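Local coordinates for protein trehalose-6-phosphate phosphatase (Candida albicans, PDB 5DXI) that is a phosphatase domain of the HAD clan that binds a magnesium ion and a beryllium trifluoride ion in one pocket, at residues T5-R10 with I281-E286; P11-N16 with G265-A270; F227-G232 with E292-L297; V269-A274 with N285-V290. One frame throughout, in Å; residues are numbered along the deposited sequence.

Contact 1: T5-R10 with I281-E286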
loop_
_atom_site.group_PDB
_atom_site.type_symbol
_atom_site.label_atom_id
_atom_site.label_comp_id
_atom_site.label_asym_id
_atom_site.label_seq_id
_atom_site.Cartn_x
_atom_site.Cartn_y
_atom_site.Cartn_z
ATOM N N THR A 5 19.089 1.783 -0.443
ATOM C CA THR A 5 18.733 0.519 -1.070
ATOM C C THR A 5 19.284 0.512 -2.479
ATOM O O THR A 5 19.484 1.569 -3.048
ATOM C CB THR A 5 17.198 0.286 -1.158
ATOM O OG1 THR A 5 16.634 1.219 -2.082
ATOM C CG2 THR A 5 16.531 0.411 0.208
ATOM N N PRO A 6 19.571 -0.675 -3.027
ATOM C CA PRO A 6 19.967 -0.774 -4.438
ATOM C C PRO A 6 18.781 -0.559 -5.380
ATOM O O PRO A 6 17.639 -0.774 -4.973
ATOM C CB PRO A 6 20.480 -2.214 -4.569
ATOM C CG PRO A 6 19.830 -2.962 -3.465
ATOM C CD PRO A 6 19.568 -1.985 -2.350
ATOM N N ALA A 7 19.041 -0.156 -6.617
ATOM C CA ALA A 7 17.971 -0.105 -7.622
ATOM C C ALA A 7 17.468 -1.520 -7.846
ATOM O O ALA A 7 18.227 -2.483 -7.686
ATOM C CB ALA A 7 18.467 0.509 -8.935
ATOM N N LEU A 8 16.194 -1.652 -8.191
ATOM C CA LEU A 8 15.601 -2.961 -8.459
ATOM C C LEU A 8 16.319 -3.655 -9.608
ATOM O O LEU A 8 16.599 -3.042 -10.636
ATOM C CB LEU A 8 14.103 -2.826 -8.798
ATOM C CG LEU A 8 13.368 -4.112 -9.204
ATOM C CD1 LEU A 8 13.390 -5.166 -8.089
ATOM C CD2 LEU A 8 11.928 -3.797 -9.646
ATOM N N ASN A 9 16.615 -4.933 -9.413
ATOM C CA ASN A 9 17.203 -5.786 -10.439
ATOM C C ASN A 9 16.092 -6.303 -11.374
ATOM O O ASN A 9 15.549 -7.384 -11.175
ATOM C CB ASN A 9 17.955 -6.941 -9.760
ATOM C CG ASN A 9 18.760 -7.794 -10.731
ATOM O OD1 ASN A 9 18.475 -7.853 -11.926
ATOM N ND2 ASN A 9 19.780 -8.473 -10.204
ATOM N N ARG A 10 15.757 -5.521 -12.392
ATOM C CA ARG A 10 14.614 -5.861 -13.230
ATOM C C ARG A 10 14.770 -7.195 -13.988
ATOM O O ARG A 10 13.818 -7.970 -14.035
ATOM C CB ARG A 10 14.316 -4.707 -14.190
ATOM C CG ARG A 10 14.076 -3.392 -13.446
ATOM C CD ARG A 10 13.512 -2.310 -14.340
ATOM N NE ARG A 10 13.843 -0.967 -13.867
ATOM C CZ ARG A 10 13.390 0.143 -14.439
ATOM N NH1 ARG A 10 12.565 0.051 -15.482
ATOM N NH2 ARG A 10 13.742 1.336 -13.972
ATOM N N ILE A 281 13.674 -4.162 -0.138
ATOM C CA ILE A 281 14.957 -4.720 -0.545
ATOM C C ILE A 281 15.589 -3.928 -1.681
ATOM O O ILE A 281 16.791 -4.036 -1.940
ATOM C CB ILE A 281 14.789 -6.193 -0.981
ATOM C CG1 ILE A 281 16.146 -6.895 -1.065
ATOM C CG2 ILE A 281 14.027 -6.284 -2.298
ATOM C CD1 ILE A 281 16.053 -8.381 -1.358
ATOM N N ALA A 282 14.772 -3.108 -2.341
ATOM C CA ALA A 282 15.217 -2.312 -3.479
ATOM C C ALA A 282 14.251 -1.151 -3.731
ATOM O O ALA A 282 13.139 -1.117 -3.183
ATOM C CB ALA A 282 15.334 -3.190 -4.725
ATOM N N HIS A 283 14.650 -0.214 -4.578
ATOM C CA HIS A 283 13.749 0.881 -4.921
ATOM C C HIS A 283 13.597 1.101 -6.426
ATOM O O HIS A 283 14.430 0.658 -7.222
ATOM C CB HIS A 283 14.232 2.176 -4.293
ATOM C CG HIS A 283 15.448 2.715 -4.970
ATOM N ND1 HIS A 283 16.715 2.257 -4.679
ATOM C CD2 HIS A 283 15.587 3.582 -6.002
ATOM C CE1 HIS A 283 17.589 2.857 -5.469
ATOM N NE2 HIS A 283 16.930 3.662 -6.282
ATOM N N LEU A 284 12.514 1.799 -6.780
ATOM C CA LEU A 284 12.299 2.381 -8.104
ATOM C C LEU A 284 11.981 3.837 -7.850
ATOM O O LEU A 284 11.246 4.144 -6.911
ATOM C CB LEU A 284 11.150 1.711 -8.861
ATOM C CG LEU A 284 11.365 0.288 -9.365
ATOM C CD1 LEU A 284 10.047 -0.320 -9.845
ATOM C CD2 LEU A 284 12.432 0.247 -10.453
ATOM N N ASN A 285 12.524 4.734 -8.669
ATOM C CA ASN A 285 12.452 6.153 -8.380
ATOM C C ASN A 285 11.022 6.686 -8.375
ATOM O O ASN A 285 10.655 7.462 -7.499
ATOM C CB ASN A 285 13.286 6.945 -9.395
ATOM C CG ASN A 285 14.767 6.791 -9.170
ATOM O OD1 ASN A 285 15.207 6.426 -8.079
ATOM N ND2 ASN A 285 15.550 7.042 -10.210
ATOM N N GLU A 286 10.224 6.266 -9.347
ATOM C CA GLU A 286 8.901 6.881 -9.570
ATOM C C GLU A 286 7.907 5.944 -10.179
ATOM O O GLU A 286 8.299 4.908 -10.705
ATOM C CB GLU A 286 9.037 8.092 -10.499
ATOM C CG GLU A 286 9.599 9.301 -9.841
ATOM C CD GLU A 286 10.427 10.097 -10.800
ATOM O OE1 GLU A 286 10.772 9.556 -11.875
ATOM O OE2 GLU A 286 10.742 11.258 -10.475
#
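The H283 imidazole lies over CA of A7, which stands 4.1 Å from the ring centroid above one face, a CH-pi contact. At the edge of the same ring, near its plane, OG1 of T5 is hydrogen-bonded to ND1 of H283 at 2.8 Å, and either atom could be the donor. The first torsion of H283 sets CG between the backbone N and the carbonyl carbon (chi1 73°), and the end of the side chain comes nearer the 5-10 segment. Next to it the two backbones join: H283 N donates to P6 O at 3.1 Å (154° at the hydrogen), and L8 N to H283 O at 3.1 Å (146°). H283 makes both bonds, to the residues before and after A7, which is the pattern of a single parallel beta bridge. The N-terminal arm therefore pairs briefly with strand 282-284, the last strand at one edge of the large mixed sheet of this HAD-type fold. Beside the bridge the contact is apolar. CB of A282 rests 3.8 Å from CA of L8, while CD2 of L284 meets CB of L8 at 3.9 Å. The same L284 methyl approaches the R10 guanidinium obliquely, 3.9 Å from NE, and NH1 of R10 is held by a salt bridge to E292. Where the arm turns into helix 10-19, N9 caps it, its OD1 accepting a hydrogen bond from L12 N.

Contact 2: P11-N16 with G265-A270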
loop_
_atom_site.group_PDB
_atom_site.type_symbol
_atom_site.label_atom_id
_atom_site.label_comp_id
_atom_site.label_asym_id
_atom_site.label_seq_id
_atom_site.Cartn_x
_atom_site.Cartn_y
_atom_site.Cartn_z
ATOM N N PRO A 11 15.969 -7.489 -14.548
ATOM C CA PRO A 11 16.109 -8.799 -15.210
ATOM C C PRO A 11 15.874 -10.001 -14.302
ATOM O O PRO A 11 15.246 -10.971 -14.743
ATOM C CB PRO A 11 17.552 -8.771 -15.719
ATOM C CG PRO A 11 17.781 -7.316 -16.017
ATOM C CD PRO A 11 17.103 -6.598 -14.874
ATOM N N LEU A 12 16.368 -9.944 -13.065
ATOM C CA LEU A 12 16.110 -11.001 -12.093
ATOM C C LEU A 12 14.613 -11.091 -11.788
ATOM O O LEU A 12 14.055 -12.184 -11.717
ATOM C CB LEU A 12 16.901 -10.766 -10.794
ATOM C CG LEU A 12 16.530 -11.677 -9.611
ATOM C CD1 LEU A 12 16.695 -13.138 -9.977
ATOM C CD2 LEU A 12 17.330 -11.360 -8.350
ATOM N N LEU A 13 13.973 -9.941 -11.591
ATOM C CA LEU A 13 12.542 -9.935 -11.293
ATOM C C LEU A 13 11.799 -10.659 -12.416
ATOM O O LEU A 13 10.943 -11.521 -12.161
ATOM C CB LEU A 13 12.007 -8.507 -11.116
ATOM C CG LEU A 13 10.547 -8.435 -10.650
ATOM C CD1 LEU A 13 10.425 -8.912 -9.198
ATOM C CD2 LEU A 13 10.016 -7.038 -10.786
ATOM N N LEU A 14 12.179 -10.332 -13.651
ATOM C CA LEU A 14 11.569 -10.924 -14.839
ATOM C C LEU A 14 11.795 -12.430 -14.859
ATOM O O LEU A 14 10.877 -13.203 -15.131
ATOM C CB LEU A 14 12.142 -10.278 -16.107
ATOM C CG LEU A 14 11.627 -10.749 -17.475
ATOM C CD1 LEU A 14 10.116 -10.576 -17.604
ATOM C CD2 LEU A 14 12.350 -10.012 -18.596
ATOM N N ASN A 15 13.020 -12.853 -14.551
ATOM C CA ASN A 15 13.327 -14.276 -14.534
ATOM C C ASN A 15 12.536 -15.039 -13.484
ATOM O O ASN A 15 12.044 -16.139 -13.749
ATOM C CB ASN A 15 14.827 -14.496 -14.340
ATOM C CG ASN A 15 15.608 -14.194 -15.606
ATOM O OD1 ASN A 15 15.078 -14.349 -16.713
ATOM N ND2 ASN A 15 16.859 -13.760 -15.459
ATOM N N ASN A 16 12.416 -14.468 -12.291
ATOM C CA ASN A 16 11.681 -15.133 -11.223
ATOM C C ASN A 16 10.195 -15.197 -11.612
ATOM O O ASN A 16 9.523 -16.198 -11.350
ATOM C CB ASN A 16 11.858 -14.395 -9.895
ATOM C CG ASN A 16 11.534 -15.262 -8.680
ATOM O OD1 ASN A 16 12.412 -15.874 -8.094
ATOM N ND2 ASN A 16 10.265 -15.348 -8.332
ATOM N N GLY A 265 11.073 -15.851 -3.692
ATOM C CA GLY A 265 10.345 -15.017 -4.636
ATOM C C GLY A 265 9.708 -13.771 -4.037
ATOM O O GLY A 265 8.807 -13.184 -4.641
ATOM N N VAL A 266 10.209 -13.323 -2.887
ATOM C CA VAL A 266 9.606 -12.182 -2.205
ATOM C C VAL A 266 10.300 -10.860 -2.564
ATOM O O VAL A 266 11.478 -10.658 -2.257
ATOM C CB VAL A 266 9.639 -12.382 -0.681
ATOM C CG1 VAL A 266 8.926 -11.242 0.025
ATOM C CG2 VAL A 266 9.001 -13.712 -0.314
ATOM N N TYR A 267 9.566 -9.946 -3.198
ATOM C CA TYR A 267 10.178 -8.689 -3.616
ATOM C C TYR A 267 9.425 -7.453 -3.087
ATOM O O TYR A 267 8.528 -6.916 -3.754
ATOM C CB TYR A 267 10.290 -8.625 -5.142
ATOM C CG TYR A 267 11.090 -9.763 -5.758
ATOM C CD1 TYR A 267 12.479 -9.705 -5.845
ATOM C CD2 TYR A 267 10.448 -10.877 -6.290
ATOM C CE1 TYR A 267 13.211 -10.740 -6.415
ATOM C CE2 TYR A 267 11.162 -11.910 -6.865
ATOM C CZ TYR A 267 12.543 -11.838 -6.925
ATOM O OH TYR A 267 13.237 -12.871 -7.505
ATOM N N PRO A 268 9.777 -7.006 -1.871
ATOM C CA PRO A 268 9.239 -5.724 -1.408
ATOM C C PRO A 268 10.080 -4.577 -1.950
ATOM O O PRO A 268 11.289 -4.510 -1.704
ATOM C CB PRO A 268 9.335 -5.816 0.112
ATOM C CG PRO A 268 10.438 -6.813 0.371
ATOM C CD PRO A 268 10.577 -7.699 -0.838
ATOM N N VAL A 269 9.433 -3.669 -2.673
ATOM C CA VAL A 269 10.145 -2.653 -3.432
ATOM C C VAL A 269 9.580 -1.267 -3.136
ATOM O O VAL A 269 8.392 -1.016 -3.346
ATOM C CB VAL A 269 10.048 -2.930 -4.949
ATOM C CG1 VAL A 269 10.871 -1.916 -5.723
ATOM C CG2 VAL A 269 10.504 -4.354 -5.267
ATOM N N ALA A 270 10.425 -0.365 -2.647
ATOM C CA ALA A 270 9.978 0.996 -2.370
ATOM C C ALA A 270 9.974 1.850 -3.630
ATOM O O ALA A 270 10.811 1.682 -4.514
ATOM C CB ALA A 270 10.857 1.659 -1.298
#
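L13 and Y267 make the tightest apolar fit, with CD1 of L13 over one face of the phenol ring, 3.7 Å from its centroid. The methyl is offset toward the rim, and its nearest ring atom is CD2 of Y267 at 3.5 Å. The two side chains slide past each other in opposite directions. Y267 leans from strand 266-270 toward helix 11-16, which runs at 141° to it with the axes 10.8 Å apart at their closest; the phenol bridges that gap. N16 closes the edge of the ring. Its CG is anti to the backbone N (chi1 -160°), which sets the amide carbon in the ring plane, and the amide itself is turned 79° from that plane. CB of N16 comes within 3.2 Å of OH of Y267, a close van der Waals approach, and ND2 of N16 reaches CA of G265 at 3.7 Å. On the looser, partly exposed side, L12 crosses the phenol at about a right angle, and its CG stays 4.1 Å from OH of Y267. L13 and N16 also touch F227 on the next strand, whereas V266 and P268 pack on helix 235-253, across the sheet. Between these two segments the firm evidence is thus the CH-pi and van der Waals packing of Y267, with F227 adding to the same helix face, so the chemistry implies a seat for helix 10-19 that rests on shape more than on directed polar bonds.

Contact 3: F227-G232 with E292-L297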
loop_
_atom_site.group_PDB
_atom_site.type_symbol
_atom_site.label_atom_id
_atom_site.label_comp_id
_atom_site.label_asym_id
_atom_site.label_seq_id
_atom_site.Cartn_x
_atom_site.Cartn_y
_atom_site.Cartn_z
ATOM N N PHE A 227 5.930 -16.217 -6.035
ATOM C CA PHE A 227 6.384 -14.932 -6.555
ATOM C C PHE A 227 5.495 -13.847 -5.969
ATOM O O PHE A 227 4.280 -13.847 -6.189
ATOM C CB PHE A 227 6.317 -14.906 -8.087
ATOM C CG PHE A 227 6.760 -13.605 -8.700
ATOM C CD1 PHE A 227 8.066 -13.434 -9.126
ATOM C CD2 PHE A 227 5.871 -12.560 -8.865
ATOM C CE1 PHE A 227 8.480 -12.238 -9.702
ATOM C CE2 PHE A 227 6.276 -11.361 -9.436
ATOM C CZ PHE A 227 7.581 -11.199 -9.856
ATOM N N MET A 228 6.091 -12.937 -5.212
ATOM C CA MET A 228 5.349 -11.835 -4.621
ATOM C C MET A 228 6.042 -10.514 -4.930
ATOM O O MET A 228 7.200 -10.303 -4.550
ATOM C CB MET A 228 5.204 -12.030 -3.102
ATOM C CG MET A 228 4.279 -13.175 -2.684
ATOM S SD MET A 228 5.002 -14.267 -1.436
ATOM C CE MET A 228 6.196 -15.154 -2.442
ATOM N N LEU A 229 5.345 -9.627 -5.632
ATOM C CA LEU A 229 5.905 -8.312 -5.927
ATOM C C LEU A 229 5.052 -7.251 -5.255
ATOM O O LEU A 229 3.842 -7.150 -5.503
ATOM C CB LEU A 229 5.990 -8.060 -7.429
ATOM C CG LEU A 229 6.377 -6.642 -7.848
ATOM C CD1 LEU A 229 7.772 -6.282 -7.310
ATOM C CD2 LEU A 229 6.327 -6.482 -9.376
ATOM N N CYS A 230 5.688 -6.472 -4.395
ATOM C CA CYS A 230 4.975 -5.496 -3.586
ATOM C C CYS A 230 5.611 -4.126 -3.745
ATOM O O CYS A 230 6.818 -3.965 -3.520
ATOM C CB CYS A 230 4.983 -5.925 -2.120
ATOM S SG CYS A 230 4.227 -4.782 -0.942
ATOM N N LEU A 231 4.798 -3.141 -4.127
ATOM C CA LEU A 231 5.278 -1.789 -4.382
ATOM C C LEU A 231 4.529 -0.744 -3.564
ATOM O O LEU A 231 3.298 -0.798 -3.463
ATOM C CB LEU A 231 5.153 -1.452 -5.870
ATOM C CG LEU A 231 6.037 -2.290 -6.799
ATOM C CD1 LEU A 231 5.263 -2.627 -8.076
ATOM C CD2 LEU A 231 7.356 -1.562 -7.112
ATOM N N GLY A 232 5.271 0.205 -2.992
ATOM C CA GLY A 232 4.669 1.308 -2.257
ATOM C C GLY A 232 5.633 2.459 -2.009
ATOM O O GLY A 232 6.848 2.300 -2.105
ATOM N N GLU A 292 7.160 0.779 -16.201
ATOM C CA GLU A 292 8.152 0.150 -17.077
ATOM C C GLU A 292 8.380 -1.282 -16.637
ATOM O O GLU A 292 8.322 -2.212 -17.446
ATOM C CB GLU A 292 9.486 0.909 -17.056
ATOM C CG GLU A 292 9.435 2.321 -17.623
ATOM C CD GLU A 292 10.741 3.075 -17.426
ATOM O OE1 GLU A 292 11.686 2.519 -16.808
ATOM O OE2 GLU A 292 10.819 4.244 -17.868
ATOM N N THR A 293 8.593 -1.456 -15.331
ATOM C CA THR A 293 8.863 -2.767 -14.760
ATOM C C THR A 293 7.660 -3.689 -14.891
ATOM O O THR A 293 7.802 -4.860 -15.263
ATOM C CB THR A 293 9.274 -2.666 -13.262
ATOM O OG1 THR A 293 10.414 -1.812 -13.126
ATOM C CG2 THR A 293 9.613 -4.032 -12.709
ATOM N N LEU A 294 6.472 -3.183 -14.571
ATOM C CA LEU A 294 5.279 -4.019 -14.702
ATOM C C LEU A 294 5.018 -4.323 -16.187
ATOM O O LEU A 294 4.631 -5.449 -16.554
ATOM C CB LEU A 294 4.063 -3.347 -14.038
ATOM C CG LEU A 294 4.207 -3.120 -12.522
ATOM C CD1 LEU A 294 2.964 -2.470 -11.935
ATOM C CD2 LEU A 294 4.513 -4.434 -11.797
ATOM N N GLY A 295 5.229 -3.315 -17.029
ATOM C CA GLY A 295 5.133 -3.482 -18.470
ATOM C C GLY A 295 6.069 -4.564 -18.977
ATOM O O GLY A 295 5.699 -5.380 -19.819
ATOM N N LEU A 296 7.285 -4.573 -18.437
ATOM C CA LEU A 296 8.273 -5.592 -18.760
ATOM C C LEU A 296 7.753 -6.988 -18.452
ATOM O O LEU A 296 7.812 -7.887 -19.291
ATOM C CB LEU A 296 9.566 -5.348 -17.971
ATOM C CG LEU A 296 10.661 -6.395 -18.186
ATOM C CD1 LEU A 296 11.224 -6.246 -19.599
ATOM C CD2 LEU A 296 11.766 -6.349 -17.113
ATOM N N LEU A 297 7.231 -7.165 -17.241
ATOM C CA LEU A 297 6.664 -8.444 -16.851
ATOM C C LEU A 297 5.489 -8.798 -17.750
ATOM O O LEU A 297 5.279 -9.961 -18.089
ATOM C CB LEU A 297 6.191 -8.415 -15.397
ATOM C CG LEU A 297 7.205 -8.071 -14.303
ATOM C CD1 LEU A 297 6.545 -8.191 -12.934
ATOM C CD2 LEU A 297 8.405 -8.980 -14.413
#
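L229 and L294 touch methyl to methyl, with CD2 of L229 3.7 Å from CD2 of L294. The same L229 methyl also lies 4.0 Å from CD1 of L297, so one branch of a strand leucine fits between side chains one helical turn apart. CG of L229 is anti to the backbone N (chi1 172°), from which CD2 reaches the helix, and the side chain crosses both helix leucines obliquely. Looser contacts flank this centre: CD1 of L231 is 4.2 Å from CD2 of L294, and CZ of F227 is 4.4 Å from CD1 of L297. All five residues are buried, and every contact among them is apolar.

Strand alternation explains the selection. F227, L229 and L231 point toward helix 292-297, while M228 and C230 on the opposite face pack on helix 235-253. Strand and helix run nearly antiparallel, at 158°, with their axes 12.0 Å apart. In the next shell, F25 and F27 of strand 23-27 touch these leucines, and T293 fastens its OG1 to Q289 O one turn back. L231 further touches T32, near the magnesium-binding D28 and D30. A parallel sheet strand covered by helices on both faces, with the metal ligand D233 just beyond its C-terminal end and D28 and D30 just after neighbouring strand 23-27, is typical of the Rossmann-like HAD core.

Contact 4: V269-A274 with N285-V290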
loop_
_atom_site.group_PDB
_atom_site.type_symbol
_atom_site.label_atom_id
_atom_site.label_comp_id
_atom_site.label_asym_id
_atom_site.label_seq_id
_atom_site.Cartn_x
_atom_site.Cartn_y
_atom_site.Cartn_z
ATOM N N VAL A 269 9.433 -3.669 -2.673
ATOM C CA VAL A 269 10.145 -2.653 -3.432
ATOM C C VAL A 269 9.580 -1.267 -3.136
ATOM O O VAL A 269 8.392 -1.016 -3.346
ATOM C CB VAL A 269 10.048 -2.930 -4.949
ATOM C CG1 VAL A 269 10.871 -1.916 -5.723
ATOM C CG2 VAL A 269 10.504 -4.354 -5.267
ATOM N N ALA A 270 10.425 -0.365 -2.647
ATOM C CA ALA A 270 9.978 0.996 -2.370
ATOM C C ALA A 270 9.974 1.850 -3.630
ATOM O O ALA A 270 10.811 1.682 -4.514
ATOM C CB ALA A 270 10.857 1.659 -1.298
ATOM N N VAL A 271 9.008 2.757 -3.710
ATOM C CA VAL A 271 9.014 3.755 -4.764
ATOM C C VAL A 271 9.507 5.057 -4.165
ATOM O O VAL A 271 8.867 5.637 -3.279
ATOM C CB VAL A 271 7.632 3.936 -5.412
ATOM C CG1 VAL A 271 7.728 4.943 -6.527
ATOM C CG2 VAL A 271 7.126 2.597 -5.933
ATOM N N GLY A 272 10.666 5.503 -4.644
ATOM C CA GLY A 272 11.307 6.689 -4.118
ATOM C C GLY A 272 12.789 6.703 -4.471
ATOM O O GLY A 272 13.285 5.809 -5.148
ATOM N N PRO A 273 13.501 7.731 -4.024
ATOM C CA PRO A 273 14.908 7.854 -4.410
ATOM C C PRO A 273 15.802 6.820 -3.694
ATOM O O PRO A 273 15.363 6.169 -2.737
ATOM C CB PRO A 273 15.252 9.278 -4.001
ATOM C CG PRO A 273 14.289 9.620 -2.917
ATOM C CD PRO A 273 13.032 8.872 -3.216
ATOM N N ALA A 274 17.033 6.664 -4.177
ATOM C CA ALA A 274 17.964 5.685 -3.594
ATOM C C ALA A 274 18.133 5.904 -2.108
ATOM O O ALA A 274 18.289 4.959 -1.351
ATOM C CB ALA A 274 19.330 5.768 -4.278
ATOM N N ASN A 285 12.524 4.734 -8.669
ATOM C CA ASN A 285 12.452 6.153 -8.380
ATOM C C ASN A 285 11.022 6.686 -8.375
ATOM O O ASN A 285 10.655 7.462 -7.499
ATOM C CB ASN A 285 13.286 6.945 -9.395
ATOM C CG ASN A 285 14.767 6.791 -9.170
ATOM O OD1 ASN A 285 15.207 6.426 -8.079
ATOM N ND2 ASN A 285 15.550 7.042 -10.210
ATOM N N GLU A 286 10.224 6.266 -9.347
ATOM C CA GLU A 286 8.901 6.881 -9.570
ATOM C C GLU A 286 7.907 5.944 -10.179
ATOM O O GLU A 286 8.299 4.908 -10.705
ATOM C CB GLU A 286 9.037 8.092 -10.499
ATOM C CG GLU A 286 9.599 9.301 -9.841
ATOM C CD GLU A 286 10.427 10.097 -10.800
ATOM O OE1 GLU A 286 10.772 9.556 -11.875
ATOM O OE2 GLU A 286 10.742 11.258 -10.475
ATOM N N PRO A 287 6.605 6.326 -10.176
ATOM C CA PRO A 287 5.614 5.486 -10.861
ATOM C C PRO A 287 5.997 5.150 -12.311
ATOM O O PRO A 287 5.725 4.034 -12.774
ATOM C CB PRO A 287 4.343 6.347 -10.813
ATOM C CG PRO A 287 4.481 7.098 -9.511
ATOM C CD PRO A 287 5.964 7.426 -9.426
ATOM N N ARG A 288 6.640 6.086 -13.007
ATOM C CA ARG A 288 7.103 5.810 -14.368
ATOM C C ARG A 288 7.911 4.507 -14.457
ATOM O O ARG A 288 7.642 3.635 -15.298
ATOM C CB ARG A 288 7.951 6.962 -14.901
ATOM C CG ARG A 288 8.443 6.714 -16.319
ATOM C CD ARG A 288 9.319 7.851 -16.824
ATOM N NE ARG A 288 8.552 9.070 -17.053
ATOM C CZ ARG A 288 9.090 10.235 -17.395
ATOM N NH1 ARG A 288 10.409 10.342 -17.534
ATOM N NH2 ARG A 288 8.313 11.292 -17.584
ATOM N N GLN A 289 8.900 4.366 -13.579
ATOM C CA GLN A 289 9.719 3.162 -13.593
ATOM C C GLN A 289 8.924 1.957 -13.118
ATOM O O GLN A 289 9.155 0.839 -13.579
ATOM C CB GLN A 289 10.982 3.352 -12.749
ATOM C CG GLN A 289 11.987 4.314 -13.378
ATOM C CD GLN A 289 11.685 5.771 -13.068
ATOM O OE1 GLN A 289 11.253 6.110 -11.965
ATOM N NE2 GLN A 289 11.901 6.643 -14.047
ATOM N N VAL A 290 7.952 2.185 -12.237
ATOM C CA VAL A 290 7.063 1.098 -11.817
ATOM C C VAL A 290 6.339 0.521 -13.034
ATOM O O VAL A 290 6.289 -0.696 -13.229
ATOM C CB VAL A 290 6.023 1.561 -10.767
ATOM C CG1 VAL A 290 5.051 0.426 -10.445
ATOM C CG2 VAL A 290 6.711 2.050 -9.476
HETATM O O HOH W 1 17.560 7.512 -6.489
#
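V271 and V290 supply the closest apolar contact, CG2 of V271 meeting CG2 of V290 at 3.6 Å while the side chains cross at about a right angle. The other branch of V271 serves a different neighbour. With CG1 anti to the backbone N (chi1 -178°), this methyl lies 3.8 Å from the carbonyl carbon C of E286 and 4.2 Å from CD of P287, against the first residues of the helix.

Contacts of polar backbone atoms come next. CA of N285 points its hydrogen at O of G272, a CA-H...O contact of 3.4 Å and 158° that joins the segments where their backbones are nearest. CB of N285 points away from the 269-274 segment, but the amide end comes nearer, and a water donates to its OD1 at 3.0 Å; the link onward from this water to A274 N is doubtful, because the modelled distance is too short.

Within the second segment, bonds shape the helix start. E286 is the N-cap residue, and its O accepts from V290 N at 3.1 Å. A weak bond from E286 N to OE1 of Q289, bent to 116°, resembles one arm of a capping box.

Around the contact, V271 is bonded through its backbone to G232 and touches the HAD-type motif that bears magnesium ligands; the ion is about 8 Å from its side chain. V290 also packs on L231 and L284, so the start of helix 287-298 spans strands 227-232, 266-271 and 282-284.

Overall arrangement
From the N terminus, residues 5-10 pair with 281-286, and contact 1 closes a loop through most of the chain. Contact 2, 11-16 with 265-270, closes a shorter loop wholly within it. Contact 3 starts at 227-232, before either has closed, and ends at 292-297, after both, so it crosses the two. Contact 4, from 269-274 to 285-290, falls entirely within contact 3's loop; it shares V269 and A270 with contact 2, N285 and E286 with contact 1. Together they tie the N-terminal arm, helix 10-19 and helix 287-298 to strands 227-232, 266-271 and 282-284, which lie side by side in the large sheet.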